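Local coordinates for protein aminotransferase (PDB 3JTX) that probably transfers amino groups between an amino acid and a 2-oxo acid with the help of a lysine-bound pyridoxal phosphate, at residues A66-L71 / P281-S286; A325-W330 / R374-A379. All blocks are in the same frame, centred on the assembly; numbering follows the deposited sequence.

Contact 1: A66-L71 / P281-S286; sequences AGLPEL and PVQRAS
Gln283 and Arg284, neighbours on one helix, each reach a different part of residues 66-71. The side chain of Gln283 leaves with CG anti to its own carbonyl carbon (chi1 -65°) and runs on extended, which delivers OE1 to the backbone N-H of Leu68. That bond, 2.7 Å from Leu68 N to Gln283 OE1, is nearly straight at 172° and uses an in-plane lone pair of the amide oxygen. Carbon atoms gather around the same oxygen: Leu68 CB lies 3.3 Å from Gln283 OE1, with Gly67 CA close by. Leu71 crosses the glutamine at about a right angle, its CD2 3.7 Å from Gln283 CG, while its CD1 rests on Ser286 CB. The bent chain of Arg284 brings its guanidinium over Leu68, whose CD1 sits against one flat face, 3.6 Å from Arg284 CZ. Near the guanidinium edge, tilted from its plane, Glu70 OE2 forms a 2.9 Å salt bridge with Arg284 NH1, which meets it on the anti side, out of the carboxylate plane, the planes 47° apart; a water in the guanidinium plane joins Glu70 OE2 to Arg284 NH2. In the second shell, Glu58 pairs with Arg284 NE and the carbonyl of Met278 receives Gln283 NE2, fixing the amide's rotation. Leu68 is the N-cap of helix 69-82; Gly67, Leu71 and Arg72 spell the G-x-x-x-L-R pattern familiar from class I and II aminotransferases, here docked against helix 280-291.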
loop_
_atom_site.group_PDB
_atom_site.type_symbol
_atom_site.label_atom_id
_atom_site.label_comp_id
_atom_site.label_asym_id
_atom_site.label_seq_id
_atom_site.Cartn_x
_atom_site.Cartn_y
_atom_site.Cartn_z
ATOM N N ALA A 66 -6.711 -8.362 -7.227
ATOM C CA ALA A 66 -8.129 -8.102 -7.471
ATOM C C ALA A 66 -9.034 -8.524 -6.308
ATOM O O ALA A 66 -10.195 -8.130 -6.255
ATOM C CB ALA A 66 -8.582 -8.794 -8.782
ATOM N N GLY A 67 -8.513 -9.332 -5.385
ATOM C CA GLY A 67 -9.299 -9.797 -4.241
ATOM C C GLY A 67 -10.151 -11.003 -4.559
ATOM O O GLY A 67 -10.306 -11.387 -5.714
ATOM N N LEU A 68 -10.713 -11.605 -3.518
ATOM C CA LEU A 68 -11.553 -12.786 -3.673
ATOM C C LEU A 68 -12.867 -12.425 -4.352
ATOM O O LEU A 68 -13.446 -11.376 -4.065
ATOM C CB LEU A 68 -11.854 -13.385 -2.301
ATOM C CG LEU A 68 -10.694 -14.054 -1.577
ATOM C CD1 LEU A 68 -11.107 -14.393 -0.133
ATOM C CD2 LEU A 68 -10.206 -15.295 -2.333
ATOM N N PRO A 69 -13.365 -13.306 -5.226
ATOM C CA PRO A 69 -14.685 -13.040 -5.773
ATOM C C PRO A 69 -15.724 -12.709 -4.697
ATOM O O PRO A 69 -16.544 -11.811 -4.880
ATOM C CB PRO A 69 -15.049 -14.361 -6.458
ATOM C CG PRO A 69 -13.758 -14.983 -6.831
ATOM C CD PRO A 69 -12.768 -14.546 -5.781
ATOM N N GLU A 70 -15.698 -13.434 -3.580
ATOM C CA GLU A 70 -16.696 -13.229 -2.530
ATOM C C GLU A 70 -16.553 -11.877 -1.807
ATOM O O GLU A 70 -17.540 -11.343 -1.320
ATOM C CB GLU A 70 -16.751 -14.424 -1.541
ATOM C CG GLU A 70 -15.441 -14.793 -0.852
ATOM C CD GLU A 70 -14.652 -15.900 -1.567
ATOM O OE1 GLU A 70 -14.523 -15.862 -2.816
ATOM O OE2 GLU A 70 -14.166 -16.819 -0.868
ATOM N N LEU A 71 -15.357 -11.288 -1.767
ATOM C CA LEU A 71 -15.247 -9.915 -1.247
ATOM C C LEU A 71 -15.840 -8.900 -2.228
ATOM O O LEU A 71 -16.576 -8.004 -1.820
ATOM C CB LEU A 71 -13.800 -9.535 -0.901
ATOM C CG LEU A 71 -13.544 -8.065 -0.534
ATOM C CD1 LEU A 71 -14.424 -7.654 0.655
ATOM C CD2 LEU A 71 -12.050 -7.843 -0.244
ATOM N N PRO A 281 -7.151 -12.998 5.394
ATOM C CA PRO A 281 -7.923 -12.764 6.634
ATOM C C PRO A 281 -8.546 -11.371 6.753
ATOM O O PRO A 281 -9.644 -11.239 7.307
ATOM C CB PRO A 281 -6.897 -13.015 7.737
ATOM C CG PRO A 281 -5.961 -14.032 7.127
ATOM C CD PRO A 281 -5.834 -13.588 5.680
ATOM N N VAL A 282 -7.882 -10.339 6.226
ATOM C CA VAL A 282 -8.491 -9.005 6.178
ATOM C C VAL A 282 -9.677 -8.958 5.201
ATOM O O VAL A 282 -10.702 -8.310 5.485
ATOM C CB VAL A 282 -7.452 -7.933 5.839
ATOM C CG1 VAL A 282 -8.110 -6.571 5.671
ATOM C CG2 VAL A 282 -6.380 -7.887 6.956
ATOM N N GLN A 283 -9.562 -9.668 4.077
ATOM C CA GLN A 283 -10.686 -9.826 3.169
ATOM C C GLN A 283 -11.890 -10.509 3.843
ATOM O O GLN A 283 -13.034 -10.090 3.660
ATOM C CB GLN A 283 -10.299 -10.616 1.922
ATOM C CG GLN A 283 -9.261 -9.929 1.020
ATOM C CD GLN A 283 -9.169 -10.619 -0.333
ATOM O OE1 GLN A 283 -10.190 -10.823 -1.001
ATOM N NE2 GLN A 283 -7.945 -10.967 -0.751
ATOM N N ARG A 284 -11.618 -11.545 4.632
ATOM C CA ARG A 284 -12.681 -12.257 5.342
ATOM C C ARG A 284 -13.382 -11.352 6.377
ATOM O O ARG A 284 -14.613 -11.348 6.486
ATOM C CB ARG A 284 -12.134 -13.508 6.029
ATOM C CG ARG A 284 -11.461 -14.504 5.087
ATOM C CD ARG A 284 -12.430 -15.409 4.393
ATOM N NE ARG A 284 -11.719 -16.327 3.510
ATOM C CZ ARG A 284 -12.194 -16.802 2.367
ATOM N NH1 ARG A 284 -13.414 -16.472 1.939
ATOM N NH2 ARG A 284 -11.440 -17.608 1.634
ATOM N N ALA A 285 -12.583 -10.630 7.153
ATOM C CA ALA A 285 -13.094 -9.682 8.137
ATOM C C ALA A 285 -13.927 -8.607 7.438
ATOM O O ALA A 285 -14.955 -8.165 7.962
ATOM C CB ALA A 285 -11.921 -9.056 8.903
ATOM N N SER A 286 -13.503 -8.217 6.236
ATOM C CA SER A 286 -14.182 -7.179 5.465
ATOM C C SER A 286 -15.519 -7.654 4.907
ATOM O O SER A 286 -16.500 -6.914 4.947
ATOM C CB SER A 286 -13.277 -6.668 4.332
ATOM O OG SER A 286 -12.044 -6.175 4.867
HETATM O O HOH W 1 -12.326 -18.760 -1.026
#

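Contact 2: A325-W330 / R374-A379; sequences ASFYIW and RIALVA
Ile375 O receives the backbone N-H of Ile329 at 2.8 Å from Ile329 N, and Tyr328 CA adds a C-H...O contact of 3.2 Å to Ile375 O. Ile375 N returns a bond to Ile329 O, making this a hydrogen-bonded antiparallel pair between the non-hydrogen-bonded pairs Tyr328-Ala376 and Trp330-Arg374. Just past the strand, Leu377 N meets Phe327 O at 2.9 Å, almost straight at 175°. Strands 328-332 and 372-376 belong to the small antiparallel sheet of a class I/II aminotransferase, where an arginine at this place commonly holds the substrate carboxylate; consistent with that, Arg374 NH2 makes a salt bridge to the sulfonate of a bound MES. The Tyr328 and Arg374 side chains cross obliquely, Tyr328 CD1 3.4 Å from Arg374 CD, and the ring and guanidinium planes are 17° apart, with Tyr328 CE1 over one guanidinium face. Asn179 and the carbonyl of His36 hold the guanidinium nitrogens, and Tyr328 OH bonds to Tyr210 OH. Phe327 turns its ring, CG between the backbone N and carbonyl carbon (chi1 55°), to lay one face against Val378 CG1, a CH-pi contact 3.8 Å from CG1 to the Phe327 centroid. Ile329 packs against Phe307 and Val310 of helix 294-314.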
loop_
_atom_site.group_PDB
_atom_site.type_symbol
_atom_site.label_atom_id
_atom_site.label_comp_id
_atom_site.label_asym_id
_atom_site.label_seq_id
_atom_site.Cartn_x
_atom_site.Cartn_y
_atom_site.Cartn_z
ATOM N N ALA A 325 -24.480 15.299 7.012
ATOM C CA ALA A 325 -23.933 14.012 7.454
ATOM C C ALA A 325 -22.526 14.221 8.034
ATOM O O ALA A 325 -22.085 15.356 8.185
ATOM C CB ALA A 325 -23.914 12.999 6.282
ATOM N N SER A 326 -21.821 13.128 8.323
ATOM C CA SER A 326 -20.496 13.129 8.978
ATOM C C SER A 326 -20.621 13.386 10.480
ATOM O O SER A 326 -21.715 13.666 10.973
ATOM C CB SER A 326 -19.506 14.121 8.363
ATOM O OG SER A 326 -19.543 15.384 9.023
ATOM N N PHE A 327 -19.496 13.228 11.182
ATOM C CA PHE A 327 -19.415 13.514 12.614
ATOM C C PHE A 327 -18.774 14.864 12.949
ATOM O O PHE A 327 -18.348 15.090 14.092
ATOM C CB PHE A 327 -18.803 12.330 13.421
ATOM C CG PHE A 327 -17.444 11.839 12.957
ATOM C CD1 PHE A 327 -16.342 12.683 12.878
ATOM C CD2 PHE A 327 -17.250 10.482 12.692
ATOM C CE1 PHE A 327 -15.096 12.196 12.513
ATOM C CE2 PHE A 327 -16.009 9.993 12.312
ATOM C CZ PHE A 327 -14.927 10.852 12.227
ATOM N N TYR A 328 -18.759 15.782 11.985
ATOM C CA TYR A 328 -18.216 17.126 12.207
ATOM C C TYR A 328 -19.303 18.169 12.351
ATOM O O TYR A 328 -20.369 18.064 11.719
ATOM C CB TYR A 328 -17.301 17.543 11.054
ATOM C CG TYR A 328 -16.164 16.595 10.855
ATOM C CD1 TYR A 328 -15.122 16.513 11.787
ATOM C CD2 TYR A 328 -16.122 15.774 9.746
ATOM C CE1 TYR A 328 -14.062 15.623 11.598
ATOM C CE2 TYR A 328 -15.074 14.883 9.548
ATOM C CZ TYR A 328 -14.047 14.812 10.461
ATOM O OH TYR A 328 -13.034 13.886 10.250
ATOM N N ILE A 329 -19.035 19.153 13.209
ATOM C CA ILE A 329 -19.748 20.415 13.211
ATOM C C ILE A 329 -18.739 21.462 12.681
ATOM O O ILE A 329 -17.646 21.621 13.231
ATOM C CB ILE A 329 -20.212 20.811 14.615
ATOM C CG1 ILE A 329 -21.219 19.787 15.167
ATOM C CG2 ILE A 329 -20.846 22.189 14.592
ATOM C CD1 ILE A 329 -21.684 20.105 16.574
ATOM N N TRP A 330 -19.105 22.135 11.595
ATOM C CA TRP A 330 -18.299 23.216 11.011
ATOM C C TRP A 330 -18.866 24.507 11.585
ATOM O O TRP A 330 -19.784 25.113 11.021
ATOM C CB TRP A 330 -18.399 23.108 9.477
ATOM C CG TRP A 330 -17.571 24.012 8.581
ATOM C CD1 TRP A 330 -18.051 24.762 7.520
ATOM C CD2 TRP A 330 -16.150 24.180 8.569
ATOM N NE1 TRP A 330 -17.020 25.392 6.880
ATOM C CE2 TRP A 330 -15.843 25.066 7.509
ATOM C CE3 TRP A 330 -15.105 23.683 9.360
ATOM C CZ2 TRP A 330 -14.532 25.476 7.227
ATOM C CZ3 TRP A 330 -13.798 24.104 9.088
ATOM C CH2 TRP A 330 -13.523 24.969 8.020
ATOM N N ARG A 374 -13.471 23.386 12.943
ATOM C CA ARG A 374 -13.984 22.039 12.870
ATOM C C ARG A 374 -14.014 21.406 14.269
ATOM O O ARG A 374 -13.019 21.393 14.984
ATOM C CB ARG A 374 -13.172 21.172 11.902
ATOM C CG ARG A 374 -13.885 19.889 11.545
ATOM C CD ARG A 374 -13.008 18.953 10.801
ATOM N NE ARG A 374 -11.905 18.451 11.592
ATOM C CZ ARG A 374 -10.924 17.689 11.109
ATOM N NH1 ARG A 374 -10.922 17.325 9.834
ATOM N NH2 ARG A 374 -9.953 17.263 11.904
ATOM N N ILE A 375 -15.184 20.890 14.643
ATOM C CA ILE A 375 -15.383 20.133 15.880
ATOM C C ILE A 375 -15.827 18.725 15.494
ATOM O O ILE A 375 -16.790 18.577 14.736
ATOM C CB ILE A 375 -16.504 20.789 16.746
ATOM C CG1 ILE A 375 -16.100 22.190 17.185
ATOM C CG2 ILE A 375 -16.819 19.967 17.962
ATOM C CD1 ILE A 375 -17.280 23.064 17.702
ATOM N N ALA A 376 -15.114 17.707 15.977
ATOM C CA ALA A 376 -15.456 16.303 15.744
ATOM C C ALA A 376 -16.136 15.753 16.985
ATOM O O ALA A 376 -15.589 15.865 18.073
ATOM C CB ALA A 376 -14.179 15.476 15.418
ATOM N N LEU A 377 -17.318 15.162 16.825
ATOM C CA LEU A 377 -18.042 14.555 17.940
ATOM C C LEU A 377 -17.716 13.057 18.038
ATOM O O LEU A 377 -18.583 12.190 17.867
ATOM C CB LEU A 377 -19.551 14.794 17.790
ATOM C CG LEU A 377 -20.020 16.267 17.800
ATOM C CD1 LEU A 377 -21.547 16.356 17.842
ATOM C CD2 LEU A 377 -19.413 17.075 18.939
ATOM N N VAL A 378 -16.459 12.764 18.347
ATOM C CA VAL A 378 -15.977 11.379 18.430
ATOM C C VAL A 378 -15.838 10.865 19.867
ATOM O O VAL A 378 -15.963 9.666 20.105
ATOM C CB VAL A 378 -14.658 11.189 17.635
ATOM C CG1 VAL A 378 -14.924 11.418 16.134
ATOM C CG2 VAL A 378 -13.553 12.112 18.124
ATOM N N ALA A 379 -15.583 11.770 20.810
ATOM C CA ALA A 379 -15.596 11.447 22.231
ATOM C C ALA A 379 -17.013 11.051 22.663
ATOM O O ALA A 379 -17.972 11.221 21.899
ATOM C CB ALA A 379 -15.107 12.635 23.029
#

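Contact 1 closes before contact 2 opens along the chain, and they do not touch: their centres lie 31 Å apart and their nearest atoms about 18 Å. Contact 2 is the one at the ligand pocket, with the side chain of Arg374 about 3 Å from the MES molecule, which was probably taken up from the crystallisation liquor. The cofactor is carried on Lys245, which falls in sequence between the two segments of contact 1. Helices tie the regions together: helix 280-291, which supplies residues 281-286, is followed by helix 294-314, whose Lys306 bonds to the carbonyls of Leu377 and Ala379. Contact 1 lies 23 Å from the chain centre, contact 2 only 12 Å.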